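Local coordinates for hypothetical protein (Aquifex aeolicus, PDB 2HEK) that is of unknown function but carries an HD domain with a zinc site, binds GDP at sites apart from the zinc, and may act as a dGTPase, at residues K74-L79 and Q124-E129; E319-N324 and P341-L346. All blocks are in the same frame, centred on the assembly; numbering follows the deposited sequence.

In the fold
Following the chain from the N terminus, contact 1 comes first, within the HD domain: it ties helix 74-82 to the turn that leads into helix 128-139, closing a loop of 44 residues, half of them helical. Contact 2 opens much later and closes a loop of 16 residues, tying the segment after strand 311-318 to helix 341-345 and the residue following it. That loop holds the hairpin strands 326-329 and 332-335 and helix 336-339, an excursion between strands 311-318 and 349-356, which pair with each other in the three-stranded sheet. The two loops follow in series, neither enclosing nor crossing the other. The centres of the two contacts lie about 35 Å apart and their nearest atoms about 18 Å.

Contact 1. Residues K74-L79 and Q124-E129; sequences KELVKL and QDYSHE
Y126 carries its CG beside the backbone N (chi1 -74°), which sends the ring toward helix 74-82, while L76 swings its CG anti to its own N (chi1 178°) and lays CD1 over one face of that ring. L76 CD1 sits 3.9 Å from the centroid of the Y126 ring, offset toward the rim yet only 14° off the normal, a CH-pi contact. L79 reaches the ring from an oblique direction, its CD1 3.7 Å from Y126 CE1. E75 comes to the phenol end: its CG lies near the ring plane, 3.1 Å from Y126 OH, and its carboxylate is almost coplanar with the ring. The hydroxyl oxygen of Y126 also comes within 3.4 Å of L76 N, but the angle is too poor for a bond. Apolar contact thus holds the ring. The bend of E75 at chi2 turns its carboxylate along its own helix toward K78, one turn on, whose NZ gives E75 OE1 a weak hydrogen bond of 3.3 Å, part of a salt bridge. Replacing Y126 by an alanine would probably leave L76 CD1 and L79 CD1 without their aromatic partner and open a gap between the turn and the helix. This is helix-to-turn packing inside the HD domain, away from the zinc and GDP sites. Around it, L76 and L79 both touch L134 of helix 128-139, whose I131 meets Y126 and whose N-cap is S127. V77 packs on helix 51-69, which also supplies E63 as a second partner for K78, while L79 leans on L22 and D125 pairs with R21, both in helix 17-23.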
ATOM      1  N   LYS A  74     -10.752 -20.425  22.523  1.00 35.80           N
ATOM      2  CA  LYS A  74     -10.483 -19.164  21.810  1.00 35.67           C
ATOM      3  C   LYS A  74     -10.839 -17.926  22.641  1.00 32.49           C
ATOM      4  O   LYS A  74     -10.032 -16.997  22.768  1.00 34.94           O
ATOM      5  CB  LYS A  74     -11.214 -19.166  20.460  1.00 36.59           C
ATOM      6  CG  LYS A  74     -11.106 -17.832  19.656  1.00 39.73           C
ATOM      7  CD  LYS A  74     -11.627 -17.976  18.210  1.00 43.03           C
ATOM      8  CE  LYS A  74     -13.095 -18.389  18.147  1.00 48.17           C
ATOM      9  NZ  LYS A  74     -13.643 -18.156  16.761  1.00 51.87           N
ATOM     10  N   GLU A  75     -12.028 -17.893  23.226  1.00 28.80           N
ATOM     11  CA  GLU A  75     -12.434 -16.660  23.918  1.00 33.06           C
ATOM     12  C   GLU A  75     -11.496 -16.355  25.071  1.00 31.66           C
ATOM     13  O   GLU A  75     -11.124 -15.204  25.304  1.00 31.86           O
ATOM     14  CB  GLU A  75     -13.896 -16.706  24.377  1.00 37.75           C
ATOM     15  CG  GLU A  75     -14.341 -15.419  25.139  1.00 42.67           C
ATOM     16  CD  GLU A  75     -14.390 -14.147  24.260  1.00 46.37           C
ATOM     17  OE1 GLU A  75     -14.157 -14.210  23.011  1.00 46.48           O
ATOM     18  OE2 GLU A  75     -14.689 -13.084  24.837  1.00 47.75           O
ATOM     19  N   LEU A  76     -11.053 -17.396  25.766  1.00 31.41           N
ATOM     20  CA  LEU A  76     -10.253 -17.161  26.964  1.00 32.71           C
ATOM     21  C   LEU A  76      -8.886 -16.600  26.576  1.00 30.66           C
ATOM     22  O   LEU A  76      -8.376 -15.700  27.238  1.00 31.27           O
ATOM     23  CB  LEU A  76     -10.081 -18.461  27.770  1.00 34.88           C
ATOM     24  CG  LEU A  76      -9.216 -18.283  29.008  1.00 39.33           C
ATOM     25  CD1 LEU A  76      -9.998 -17.470  30.051  1.00 38.28           C
ATOM     26  CD2 LEU A  76      -8.797 -19.632  29.561  1.00 44.01           C
ATOM     27  N   VAL A  77      -8.277 -17.164  25.522  1.00 28.70           N
ATOM     28  CA  VAL A  77      -6.952 -16.703  25.102  1.00 28.56           C
ATOM     29  C   VAL A  77      -7.082 -15.294  24.504  1.00 27.11           C
ATOM     30  O   VAL A  77      -6.190 -14.485  24.695  1.00 28.57           O
ATOM     31  CB  VAL A  77      -6.223 -17.712  24.170  1.00 29.32           C
ATOM     32  CG1 VAL A  77      -6.906 -17.838  22.859  1.00 35.42           C
ATOM     33  CG2 VAL A  77      -4.758 -17.280  23.904  1.00 30.78           C
ATOM     34  N   LYS A  78      -8.202 -14.990  23.836  1.00 26.04           N
ATOM     35  CA  LYS A  78      -8.417 -13.649  23.278  1.00 29.56           C
ATOM     36  C   LYS A  78      -8.457 -12.661  24.416  1.00 30.08           C
ATOM     37  O   LYS A  78      -7.845 -11.569  24.346  1.00 29.98           O
ATOM     38  CB  LYS A  78      -9.722 -13.546  22.475  1.00 28.47           C
ATOM     39  CG  LYS A  78      -9.629 -14.159  21.050  1.00 31.06           C
ATOM     40  CD  LYS A  78     -11.029 -14.369  20.465  1.00 31.99           C
ATOM     41  CE  LYS A  78     -11.901 -13.071  20.515  1.00 35.02           C
ATOM     42  NZ  LYS A  78     -13.310 -13.343  19.993  1.00 37.27           N
ATOM     43  N   LEU A  79      -9.159 -13.024  25.485  1.00 28.39           N
ATOM     44  CA  LEU A  79      -9.196 -12.090  26.616  1.00 29.42           C
ATOM     45  C   LEU A  79      -7.843 -11.998  27.289  1.00 28.09           C
ATOM     46  O   LEU A  79      -7.469 -10.927  27.745  1.00 28.31           O
ATOM     47  CB  LEU A  79     -10.336 -12.424  27.619  1.00 29.90           C
ATOM     48  CG  LEU A  79     -11.769 -12.347  27.059  1.00 33.53           C
ATOM     49  CD1 LEU A  79     -12.865 -12.708  28.125  1.00 31.78           C
ATOM     50  CD2 LEU A  79     -12.057 -10.971  26.428  1.00 34.43           C
ATOM     51  N   GLN A 124     -18.219 -12.774  35.648  1.00 39.21           N
ATOM     52  CA  GLN A 124     -19.488 -12.924  34.949  1.00 42.43           C
ATOM     53  C   GLN A 124     -19.466 -14.015  33.885  1.00 42.75           C
ATOM     54  O   GLN A 124     -20.497 -14.635  33.607  1.00 45.54           O
ATOM     55  CB  GLN A 124     -19.942 -11.581  34.326  1.00 46.39           C
ATOM     56  CG  GLN A 124     -20.019 -10.428  35.346  1.00 54.34           C
ATOM     57  CD  GLN A 124     -20.736 -10.832  36.637  1.00 61.55           C
ATOM     58  OE1 GLN A 124     -21.873 -11.324  36.590  1.00 65.03           O
ATOM     59  NE2 GLN A 124     -20.071 -10.632  37.801  1.00 63.08           N
ATOM     60  N   ASP A 125     -18.302 -14.244  33.284  1.00 40.79           N
ATOM     61  CA  ASP A 125     -18.160 -15.219  32.216  1.00 42.60           C
ATOM     62  C   ASP A 125     -17.287 -16.445  32.557  1.00 39.50           C
ATOM     63  O   ASP A 125     -17.426 -17.480  31.898  1.00 35.14           O
ATOM     64  CB  ASP A 125     -17.570 -14.527  30.981  1.00 50.23           C
ATOM     65  CG  ASP A 125     -18.429 -13.354  30.503  1.00 56.31           C
ATOM     66  OD1 ASP A 125     -19.610 -13.605  30.175  1.00 58.68           O
ATOM     67  OD2 ASP A 125     -17.924 -12.195  30.479  1.00 59.96           O
ATOM     68  N   TYR A 126     -16.391 -16.332  33.544  1.00 34.74           N
ATOM     69  CA  TYR A 126     -15.381 -17.404  33.780  1.00 33.75           C
ATOM     70  C   TYR A 126     -15.365 -17.823  35.244  1.00 33.60           C
ATOM     71  O   TYR A 126     -15.591 -16.991  36.101  1.00 30.91           O
ATOM     72  CB  TYR A 126     -13.969 -16.952  33.324  1.00 35.58           C
ATOM     73  CG  TYR A 126     -13.880 -16.966  31.801  1.00 37.38           C
ATOM     74  CD1 TYR A 126     -14.018 -15.794  31.060  1.00 39.25           C
ATOM     75  CD2 TYR A 126     -13.773 -18.173  31.113  1.00 36.29           C
ATOM     76  CE1 TYR A 126     -13.993 -15.829  29.653  1.00 42.41           C
ATOM     77  CE2 TYR A 126     -13.764 -18.226  29.726  1.00 39.81           C
ATOM     78  CZ  TYR A 126     -13.862 -17.050  29.006  1.00 40.62           C
ATOM     79  OH  TYR A 126     -13.853 -17.148  27.621  1.00 43.44           O
ATOM     80  N   SER A 127     -15.080 -19.108  35.496  1.00 33.71           N
ATOM     81  CA  SER A 127     -14.910 -19.673  36.845  1.00 31.69           C
ATOM     82  C   SER A 127     -13.683 -19.064  37.510  1.00 32.62           C
ATOM     83  O   SER A 127     -12.800 -18.529  36.815  1.00 30.83           O
ATOM     84  CB  SER A 127     -14.699 -21.171  36.706  1.00 30.96           C
ATOM     85  OG  SER A 127     -13.454 -21.433  36.052  1.00 33.67           O
ATOM     86  N   HIS A 128     -13.599 -19.149  38.843  1.00 30.85           N
ATOM     87  CA  HIS A 128     -12.396 -18.760  39.572  1.00 29.52           C
ATOM     88  C   HIS A 128     -11.112 -19.395  38.984  1.00 31.78           C
ATOM     89  O   HIS A 128     -10.077 -18.719  38.880  1.00 31.40           O
ATOM     90  CB  HIS A 128     -12.510 -19.195  41.068  1.00 32.21           C
ATOM     91  CG  HIS A 128     -11.349 -18.772  41.898  1.00 31.25           C
ATOM     92  ND1 HIS A 128     -11.376 -17.647  42.695  1.00 35.74           N
ATOM     93  CD2 HIS A 128     -10.096 -19.270  41.997  1.00 32.94           C
ATOM     94  CE1 HIS A 128     -10.196 -17.485  43.271  1.00 35.43           C
ATOM     95  NE2 HIS A 128      -9.399 -18.457  42.866  1.00 33.98           N
ATOM     96  N   GLU A 129     -11.168 -20.694  38.660  1.00 32.07           N
ATOM     97  CA  GLU A 129     -10.023 -21.434  38.080  1.00 33.21           C
ATOM     98  C   GLU A 129      -9.615 -20.879  36.693  1.00 33.63           C
ATOM     99  O   GLU A 129      -8.446 -20.704  36.430  1.00 35.75           O
ATOM    100  CB  GLU A 129     -10.382 -22.900  37.930  1.00 31.00           C
ATOM    101  CG  GLU A 129      -9.395 -23.842  37.189  1.00 36.01           C
ATOM    102  CD  GLU A 129      -7.916 -23.820  37.660  1.00 39.50           C
ATOM    103  OE1 GLU A 129      -7.557 -23.231  38.726  1.00 37.12           O
ATOM    104  OE2 GLU A 129      -7.085 -24.428  36.920  1.00 43.92           O
TER

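Contact 2. Residues E319-N324 and P341-L346; sequences EVYGGN and PLIASL
The ring of Y321 is filled on both faces: I343 CG2 stands 3.5 Å above the centre of one, and the backbone N of G323, from the same loop, lies 3.3 Å above the centre of the other. The methyl is nearly on the ring axis, 7° off the normal, so this is a centred CH-pi contact that touches all six ring carbons about equally. Two torsions set it up. Y321 holds CG anti to its backbone N (chi1 166°), reaching across to helix 341-345; in I343 the CG2 branch is the one anti to N and points at the ring, while the CG1 branch stands beside N. The phenol end is held outside the pair, where Y321 OH is hydrogen-bonded to ND1 of H337, whose ring also meets that of Y321. One residue earlier in the loop, V320 CG1 packs against L346 CD1 at 3.8 Å, the two side chains crossing at about a right angle. A water bridges the backbones: it accepts from Y321 N at 3.2 Å and donates to L346 O at 3.1 Å. At the turn of the helix, L342 O takes two donors of one residue, S345 N at 2.8 Å and S345 OG at 2.6 Å, the hydroxyl coming in on a lone pair in the carbonyl plane. The loop following strand 311-318 thus packs on helix 341-345, just before strand 349-356. I343 and L346 continue the apolar surface onto helix 203-221, and S345 and L346 also meet the second subunit. The chemistry is therefore that of an apolar seam with a bridging water: methyls and a ring give the two segments their fit, the water serves a backbone N-H and a carbonyl, and the tyrosine's polar end is satisfied by its histidine.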
ATOM      1  N   GLU A 319      19.465 -10.787  20.223  1.00 50.05           N
ATOM      2  CA  GLU A 319      19.424 -11.916  19.306  1.00 56.70           C
ATOM      3  C   GLU A 319      18.303 -11.759  18.291  1.00 48.01           C
ATOM      4  O   GLU A 319      17.154 -11.613  18.649  1.00 50.26           O
ATOM      5  CB  GLU A 319      19.209 -13.229  20.077  1.00 54.72           C
ATOM      6  CG  GLU A 319      20.484 -13.891  20.633  1.00 60.93           C
ATOM      7  CD  GLU A 319      20.232 -15.333  21.057  1.00 58.60           C
ATOM      8  OE1 GLU A 319      19.360 -15.559  21.935  1.00 67.32           O
ATOM      9  OE2 GLU A 319      20.895 -16.241  20.501  1.00 68.10           O
ATOM     10  N   VAL A 320      18.660 -11.847  17.023  1.00 45.52           N
ATOM     11  CA  VAL A 320      17.725 -11.679  15.918  1.00 45.73           C
ATOM     12  C   VAL A 320      16.986 -13.003  15.673  1.00 46.24           C
ATOM     13  O   VAL A 320      15.854 -13.025  15.168  1.00 45.24           O
ATOM     14  CB  VAL A 320      18.517 -11.249  14.676  1.00 45.81           C
ATOM     15  CG1 VAL A 320      17.672 -11.311  13.379  1.00 46.93           C
ATOM     16  CG2 VAL A 320      19.132  -9.850  14.908  1.00 43.65           C
ATOM     17  N   TYR A 321      17.637 -14.107  16.030  1.00 43.96           N
ATOM     18  CA  TYR A 321      16.992 -15.409  16.023  1.00 43.38           C
ATOM     19  C   TYR A 321      17.500 -16.170  17.248  1.00 44.70           C
ATOM     20  O   TYR A 321      18.706 -16.272  17.450  1.00 42.45           O
ATOM     21  CB  TYR A 321      17.331 -16.168  14.752  1.00 50.03           C
ATOM     22  CG  TYR A 321      16.971 -17.650  14.810  1.00 43.74           C
ATOM     23  CD1 TYR A 321      15.649 -18.059  15.007  1.00 48.73           C
ATOM     24  CD2 TYR A 321      17.949 -18.635  14.657  1.00 46.82           C
ATOM     25  CE1 TYR A 321      15.308 -19.421  15.063  1.00 49.96           C
ATOM     26  CE2 TYR A 321      17.622 -20.002  14.709  1.00 48.37           C
ATOM     27  CZ  TYR A 321      16.301 -20.386  14.908  1.00 46.11           C
ATOM     28  OH  TYR A 321      15.954 -21.734  14.956  1.00 50.18           O
ATOM     29  N   GLY A 322      16.584 -16.685  18.055  1.00 49.20           N
ATOM     30  CA  GLY A 322      16.947 -17.337  19.330  1.00 54.71           C
ATOM     31  C   GLY A 322      17.235 -18.836  19.311  1.00 56.97           C
ATOM     32  O   GLY A 322      17.507 -19.417  20.366  1.00 59.01           O
ATOM     33  N   GLY A 323      17.172 -19.466  18.136  1.00 56.49           N
ATOM     34  CA  GLY A 323      17.458 -20.901  17.990  1.00 58.61           C
ATOM     35  C   GLY A 323      16.358 -21.869  18.431  1.00 60.03           C
ATOM     36  O   GLY A 323      16.561 -23.086  18.415  1.00 61.34           O
ATOM     37  N   ASN A 324      15.195 -21.335  18.795  1.00 59.26           N
ATOM     38  CA  ASN A 324      14.116 -22.103  19.411  1.00 60.31           C
ATOM     39  C   ASN A 324      12.776 -22.025  18.666  1.00 55.87           C
ATOM     40  O   ASN A 324      11.712 -21.949  19.290  1.00 55.88           O
ATOM     41  CB  ASN A 324      13.865 -21.621  20.840  1.00 67.38           C
ATOM     42  CG  ASN A 324      15.086 -21.767  21.727  1.00 72.51           C
ATOM     43  OD1 ASN A 324      15.806 -22.760  21.648  1.00 77.00           O
ATOM     44  ND2 ASN A 324      15.321 -20.773  22.576  1.00 75.97           N
ATOM     45  N   PRO A 341      19.155 -21.855   5.727  1.00 48.60           N
ATOM     46  CA  PRO A 341      20.527 -21.378   5.945  1.00 47.91           C
ATOM     47  C   PRO A 341      20.530 -19.887   6.364  1.00 47.48           C
ATOM     48  O   PRO A 341      21.357 -19.473   7.195  1.00 46.48           O
ATOM     49  CB  PRO A 341      21.194 -21.568   4.571  1.00 48.80           C
ATOM     50  CG  PRO A 341      20.376 -22.656   3.893  1.00 50.63           C
ATOM     51  CD  PRO A 341      18.959 -22.394   4.364  1.00 48.83           C
ATOM     52  N   LEU A 342      19.593 -19.098   5.832  1.00 45.23           N
ATOM     53  CA  LEU A 342      19.617 -17.654   6.136  1.00 45.13           C
ATOM     54  C   LEU A 342      19.343 -17.407   7.645  1.00 45.20           C
ATOM     55  O   LEU A 342      20.097 -16.712   8.345  1.00 48.70           O
ATOM     56  CB  LEU A 342      18.622 -16.903   5.259  1.00 40.84           C
ATOM     57  CG  LEU A 342      18.363 -15.473   5.762  1.00 41.16           C
ATOM     58  CD1 LEU A 342      19.558 -14.642   5.455  1.00 42.88           C
ATOM     59  CD2 LEU A 342      17.109 -14.851   5.199  1.00 37.84           C
ATOM     60  N   ILE A 343      18.274 -17.995   8.148  1.00 42.28           N
ATOM     61  CA  ILE A 343      17.972 -17.908   9.570  1.00 42.52           C
ATOM     62  C   ILE A 343      19.164 -18.419  10.412  1.00 47.03           C
ATOM     63  O   ILE A 343      19.531 -17.804  11.444  1.00 44.97           O
ATOM     64  CB  ILE A 343      16.686 -18.677   9.887  1.00 41.13           C
ATOM     65  CG1 ILE A 343      15.477 -17.959   9.247  1.00 41.02           C
ATOM     66  CG2 ILE A 343      16.510 -18.829  11.360  1.00 41.26           C
ATOM     67  CD1 ILE A 343      14.143 -18.656   9.477  1.00 40.66           C
ATOM     68  N   ALA A 344      19.759 -19.536   9.961  1.00 47.94           N
ATOM     69  CA  ALA A 344      20.943 -20.126  10.593  1.00 49.47           C
ATOM     70  C   ALA A 344      22.064 -19.109  10.723  1.00 48.66           C
ATOM     71  O   ALA A 344      22.908 -19.223  11.626  1.00 50.31           O
ATOM     72  CB  ALA A 344      21.450 -21.336   9.774  1.00 49.52           C
ATOM     73  N   SER A 345      22.077 -18.140   9.809  1.00 46.54           N
ATOM     74  CA  SER A 345      23.172 -17.190   9.692  1.00 49.04           C
ATOM     75  C   SER A 345      22.940 -15.777  10.287  1.00 48.28           C
ATOM     76  O   SER A 345      23.895 -14.973  10.355  1.00 47.92           O
ATOM     77  CB  SER A 345      23.474 -17.006   8.219  1.00 53.05           C
ATOM     78  OG  SER A 345      22.561 -16.053   7.686  1.00 60.26           O
ATOM     79  N   LEU A 346      21.701 -15.445  10.670  1.00 44.73           N
ATOM     80  CA  LEU A 346      21.395 -14.112  11.211  1.00 41.36           C
ATOM     81  C   LEU A 346      22.207 -13.837  12.473  1.00 43.24           C
ATOM     82  O   LEU A 346      22.108 -14.563  13.452  1.00 38.95           O
ATOM     83  CB  LEU A 346      19.904 -13.973  11.551  1.00 42.35           C
ATOM     84  CG  LEU A 346      18.915 -14.034  10.371  1.00 42.92           C
ATOM     85  CD1 LEU A 346      17.448 -14.186  10.857  1.00 43.26           C
ATOM     86  CD2 LEU A 346      19.072 -12.768   9.497  1.00 41.74           C
TER
HETATM   87  O   HOH W   1      20.770 -13.729  16.141  1.00 42.58           O